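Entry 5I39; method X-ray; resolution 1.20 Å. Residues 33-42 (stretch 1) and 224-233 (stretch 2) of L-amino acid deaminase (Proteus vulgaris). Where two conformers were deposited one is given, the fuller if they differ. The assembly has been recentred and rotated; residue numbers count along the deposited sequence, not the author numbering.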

ATOM      1  N   ALA A  33      15.175   3.705  26.268  1.00 20.27           N
ATOM      2  CA  ALA A  33      13.895   3.612  26.966  1.00 20.41           C
ATOM      3  C   ALA A  33      12.774   4.281  26.187  1.00 19.23           C
ATOM      4  O   ALA A  33      13.009   5.190  25.389  1.00 18.16           O
ATOM      5  CB  ALA A  33      14.007   4.231  28.350  1.00 21.59           C
ATOM      6  N   LEU A  34      11.553   3.819  26.428  1.00 19.01           N
ATOM      7  CA  LEU A  34      10.370   4.437  25.857  1.00 18.06           C
ATOM      8  C   LEU A  34      10.281   5.873  26.380  1.00 16.85           C
ATOM      9  O   LEU A  34      10.424   6.083  27.586  1.00 18.35           O
ATOM     10  CB  LEU A  34       9.127   3.652  26.263  1.00 19.09           C
ATOM     11  CG  LEU A  34       7.818   4.008  25.570  1.00 19.29           C
ATOM     12  CD1 LEU A  34       7.891   3.637  24.096  1.00 20.56           C
ATOM     13  CD2 LEU A  34       6.676   3.281  26.266  1.00 20.00           C
ATOM     14  N   PRO A  35      10.073   6.869  25.489  1.00 16.06           N
ATOM     15  CA  PRO A  35       9.981   8.252  25.961  1.00 16.11           C
ATOM     16  C   PRO A  35       8.823   8.471  26.927  1.00 15.94           C
ATOM     17  O   PRO A  35       7.824   7.749  26.882  1.00 16.00           O
ATOM     18  CB  PRO A  35       9.768   9.058  24.670  1.00 16.88           C
ATOM     19  CG  PRO A  35      10.335   8.201  23.600  1.00 16.40           C
ATOM     20  CD  PRO A  35       9.987   6.808  24.019  1.00 15.79           C
ATOM     21  N   LYS A  36       8.969   9.462  27.798  1.00 16.12           N
ATOM     22  CA  LYS A  36       7.908   9.793  28.746  1.00 14.67           C
ATOM     23  C   LYS A  36       6.708  10.459  28.078  1.00 15.06           C
ATOM     24  O   LYS A  36       5.586  10.325  28.558  1.00 14.57           O
ATOM     25  CB  LYS A  36       8.440  10.687  29.871  1.00 24.32           C
ATOM     26  CG  LYS A  36       9.548  10.066  30.717  1.00 22.76           C
ATOM     27  CD  LYS A  36       9.265   8.621  31.113  1.00 24.67           C
ATOM     28  CE  LYS A  36      10.189   8.139  32.221  1.00 26.00           C
ATOM     29  NZ  LYS A  36      11.633   8.290  31.890  1.00 27.25           N
ATOM     30  N   GLN A  37       6.944  11.157  26.967  1.00 14.48           N
ATOM     31  CA  GLN A  37       5.900  11.928  26.298  1.00 13.87           C
ATOM     32  C   GLN A  37       6.163  12.010  24.796  1.00 13.19           C
ATOM     33  O   GLN A  37       7.307  11.922  24.352  1.00 13.73           O
ATOM     34  CB  GLN A  37       5.828  13.331  26.926  1.00 14.61           C
ATOM     35  CG  GLN A  37       4.797  14.316  26.353  1.00 15.46           C
ATOM     36  CD  GLN A  37       5.187  15.053  25.067  1.00 15.23           C
ATOM     37  OE1 GLN A  37       4.307  15.523  24.342  1.00 16.44           O
ATOM     38  NE2 GLN A  37       6.481  15.166  24.776  1.00 14.91           N
ATOM     39  N   ALA A  38       5.088  12.170  24.029  1.00 12.48           N
ATOM     40  CA  ALA A  38       5.173  12.503  22.603  1.00 12.33           C
ATOM     41  C   ALA A  38       3.928  13.278  22.205  1.00 11.62           C
ATOM     42  O   ALA A  38       2.845  13.012  22.725  1.00 11.66           O
ATOM     43  CB  ALA A  38       5.299  11.245  21.760  1.00 12.81           C
ATOM     44  N   ASP A  39       4.069  14.232  21.289  1.00 11.25           N
ATOM     45  CA  ASP A  39       2.912  15.014  20.846  1.00 10.94           C
ATOM     46  C   ASP A  39       1.858  14.129  20.179  1.00 10.38           C
ATOM     47  O   ASP A  39       0.665  14.364  20.344  1.00 10.66           O
ATOM     48  CB  ASP A  39       3.312  16.137  19.884  1.00 11.49           C
ATOM     49  CG  ASP A  39       4.204  17.183  20.518  1.00 12.26           C
ATOM     50  OD1 ASP A  39       4.241  17.296  21.761  1.00 13.65           O
ATOM     51  OD2 ASP A  39       4.875  17.897  19.739  1.00 12.76           O
ATOM     52  N   VAL A  40       2.307  13.124  19.428  1.00  9.96           N
ATOM     53  CA  VAL A  40       1.422  12.114  18.843  1.00  9.90           C
ATOM     54  C   VAL A  40       2.067  10.747  19.031  1.00  9.60           C
ATOM     55  O   VAL A  40       3.269  10.595  18.809  1.00 10.01           O
ATOM     56  CB  VAL A  40       1.181  12.333  17.330  1.00 10.10           C
ATOM     57  CG1 VAL A  40       0.134  11.354  16.802  1.00  9.77           C
ATOM     58  CG2 VAL A  40       0.755  13.764  17.043  1.00 10.49           C
ATOM     59  N   VAL A  41       1.264   9.764  19.436  1.00  9.14           N
ATOM     60  CA  VAL A  41       1.693   8.367  19.439  1.00  9.20           C
ATOM     61  C   VAL A  41       0.946   7.634  18.331  1.00  9.05           C
ATOM     62  O   VAL A  41      -0.280   7.705  18.240  1.00  9.31           O
ATOM     63  CB  VAL A  41       1.479   7.692  20.807  1.00  9.85           C
ATOM     64  CG1 VAL A  41       1.851   6.213  20.753  1.00 10.47           C
ATOM     65  CG2 VAL A  41       2.315   8.404  21.862  1.00 10.27           C
ATOM     66  N   VAL A  42       1.707   6.941  17.488  1.00  8.79           N
ATOM     67  CA  VAL A  42       1.169   6.171  16.376  1.00  8.85           C
ATOM     68  C   VAL A  42       1.295   4.692  16.725  1.00  8.95           C
ATOM     69  O   VAL A  42       2.366   4.232  17.114  1.00  9.51           O
ATOM     70  CB  VAL A  42       1.946   6.485  15.083  1.00  9.01           C
ATOM     71  CG1 VAL A  42       1.478   5.617  13.920  1.00  9.30           C
ATOM     72  CG2 VAL A  42       1.824   7.958  14.719  1.00  9.40           C
ATOM     73  N   VAL A 224      -0.834   3.078  26.679  1.00 12.28           N
ATOM     74  CA  VAL A 224      -0.282   2.059  27.559  1.00 12.77           C
ATOM     75  C   VAL A 224       0.288   0.958  26.683  1.00 12.86           C
ATOM     76  O   VAL A 224      -0.431   0.363  25.883  1.00 12.91           O
ATOM     77  CB  VAL A 224      -1.361   1.493  28.505  1.00 13.14           C
ATOM     78  CG1 VAL A 224      -0.771   0.444  29.443  1.00 13.59           C
ATOM     79  CG2 VAL A 224      -1.990   2.615  29.316  1.00 13.83           C
ATOM     80  N   THR A 225       1.582   0.701  26.828  1.00 13.85           N
ATOM     81  CA  THR A 225       2.246  -0.344  26.060  1.00 16.19           C
ATOM     82  C   THR A 225       2.657  -1.458  26.996  1.00 18.48           C
ATOM     83  O   THR A 225       2.512  -1.346  28.217  1.00 19.92           O
ATOM     84  CB  THR A 225       3.493   0.169  25.295  1.00 16.70           C
ATOM     85  OG1 THR A 225       4.605   0.312  26.189  1.00 18.78           O
ATOM     86  CG2 THR A 225       3.208   1.489  24.590  1.00 16.77           C
ATOM     87  N   GLU A 226       3.182  -2.531  26.420  1.00 19.52           N
ATOM     88  CA  GLU A 226       3.776  -3.603  27.217  1.00 22.36           C
ATOM     89  C   GLU A 226       5.065  -3.149  27.940  1.00 24.82           C
ATOM     90  O   GLU A 226       5.455  -3.764  28.932  1.00 28.96           O
ATOM     91  CB  GLU A 226       4.027  -4.847  26.356  1.00 22.26           C
ATOM     92  CG  GLU A 226       5.159  -4.726  25.353  1.00 22.00           C
ATOM     93  CD  GLU A 226       5.288  -5.964  24.491  1.00 21.65           C
ATOM     94  OE1 GLU A 226       5.652  -7.031  25.023  1.00 24.41           O
ATOM     95  OE2 GLU A 226       5.024  -5.867  23.281  1.00 19.33           O
ATOM     96  N   LYS A 227       5.706  -2.091  27.428  1.00 25.92           N
ATOM     97  CA  LYS A 227       6.907  -1.472  28.036  1.00 27.08           C
ATOM     98  C   LYS A 227       6.639  -0.222  28.898  1.00 26.80           C
ATOM     99  O   LYS A 227       7.570   0.537  29.187  1.00 29.57           O
ATOM    100  CB  LYS A 227       7.900  -1.086  26.927  1.00 26.98           C
ATOM    101  CG  LYS A 227       8.381  -2.247  26.077  1.00 27.76           C
ATOM    102  N   GLY A 228       5.391  -0.011  29.313  1.00 23.84           N
ATOM    103  CA  GLY A 228       5.014   1.175  30.088  1.00 21.86           C
ATOM    104  C   GLY A 228       4.188   2.173  29.302  1.00 19.52           C
ATOM    105  O   GLY A 228       3.882   1.968  28.124  1.00 19.20           O
ATOM    106  N   ALA A 229       3.833   3.267  29.968  1.00 18.52           N
ATOM    107  CA  ALA A 229       2.939   4.275  29.408  1.00 17.42           C
ATOM    108  C   ALA A 229       3.711   5.466  28.844  1.00 16.68           C
ATOM    109  O   ALA A 229       4.703   5.893  29.430  1.00 18.26           O
ATOM    110  CB  ALA A 229       1.963   4.748  30.471  1.00 17.84           C
ATOM    111  N   ILE A 230       3.246   5.974  27.702  1.00 14.76           N
ATOM    112  CA  ILE A 230       3.766   7.217  27.133  0.80 14.87           C
ATOM    113  C   ILE A 230       2.658   8.275  27.205  1.00 13.87           C
ATOM    114  O   ILE A 230       1.525   8.034  26.779  1.00 13.63           O
ATOM    115  CB  ILE A 230       4.348   7.016  25.701  0.80 15.79           C
ATOM    116  CG1 ILE A 230       4.835   8.347  25.118  0.80 15.83           C
ATOM    117  CG2 ILE A 230       3.358   6.342  24.759  0.80 16.30           C
ATOM    118  CD1 ILE A 230       5.891   8.180  24.045  0.80 16.39           C
ATOM    119  N   LYS A 231       2.998   9.441  27.753  1.00 13.43           N
ATOM    120  CA  LYS A 231       2.051  10.542  27.854  1.00 13.57           C
ATOM    121  C   LYS A 231       1.801  11.177  26.490  1.00 12.89           C
ATOM    122  O   LYS A 231       2.741  11.517  25.776  1.00 13.20           O
ATOM    123  CB  LYS A 231       2.562  11.609  28.820  1.00 14.66           C
ATOM    124  CG  LYS A 231       2.675  11.138  30.258  1.00 16.84           C
ATOM    125  CD  LYS A 231       3.246  12.231  31.148  1.00 19.68           C
ATOM    126  CE  LYS A 231       3.376  11.778  32.594  1.00 22.22           C
ATOM    127  NZ  LYS A 231       2.066  11.668  33.293  1.00 24.39           N
ATOM    128  N   THR A 232       0.528  11.324  26.143  1.00 11.84           N
ATOM    129  CA  THR A 232       0.115  12.002  24.914  1.00 11.65           C
ATOM    130  C   THR A 232      -1.381  12.244  24.976  1.00 11.60           C
ATOM    131  O   THR A 232      -2.081  11.584  25.744  1.00 12.46           O
ATOM    132  CB  THR A 232       0.423  11.166  23.645  1.00 11.30           C
ATOM    133  OG1 THR A 232       0.248  11.981  22.478  1.00 11.43           O
ATOM    134  CG2 THR A 232      -0.477   9.914  23.534  1.00 11.53           C
ATOM    135  N   SER A 233      -1.861  13.180  24.162  1.00 11.56           N
ATOM    136  CA  SER A 233      -3.301  13.383  23.974  0.50 11.90           C
ATOM    137  C   SER A 233      -3.750  13.152  22.530  1.00 11.61           C
ATOM    138  O   SER A 233      -4.910  13.382  22.200  1.00 12.58           O
ATOM    139  CB  SER A 233      -3.704  14.783  24.441  0.50 12.71           C
ATOM    140  OG  SER A 233      -3.147  15.782  23.606  0.50 13.37           O
TER
HETATM  141  O   HOH W   1       7.539   5.817  29.072  1.00 22.94           O
HETATM  142  O   HOH W   2       5.335   8.719  30.925  1.00 28.67           O
HETATM  143  O   HOH W   3      -0.323  15.228  22.782  1.00 13.90           O

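Two backbone hydrogen bonds centre this contact on K231: its N donates to K36 O at 2.9 Å, and its O accepts from A38 N at 3.0 Å. Both are nearly straight, with angles at the hydrogen of 162° and 160°. Between them sits Q37, bridged to K231 with the CA atoms 4.4 Å apart, and Q37 CA lies 3.2 Å from K231 O, so its hydrogen adds a CA-H...O contact. The rule is economical: one residue supplies both its NH and its CO, and a single bridge fixes the register.

A side chain extends the pairing beyond the single bridge. T232 points toward the other stretch, and its OG1 donates to A38 O at 2.8 Å. Waters carry the network further. Water 2 donates to K36 O at 2.9 Å and to A229 O at 3.3 Å; water 3 donates to D39 O at 2.8 Å and accepts from S233 N at 2.9 Å.

Beneath the polar seam, I230 serves as the apolar hub. Its CD1 reaches P35 CB at 4.0 Å and A38 CB at 3.9 Å, while its CG2 meets V41 CG2 at 3.7 Å. L34 covers the turn end, its CD2 3.6 Å from T225 OG1, a hydroxyl already donating to G228 O at 2.6 Å.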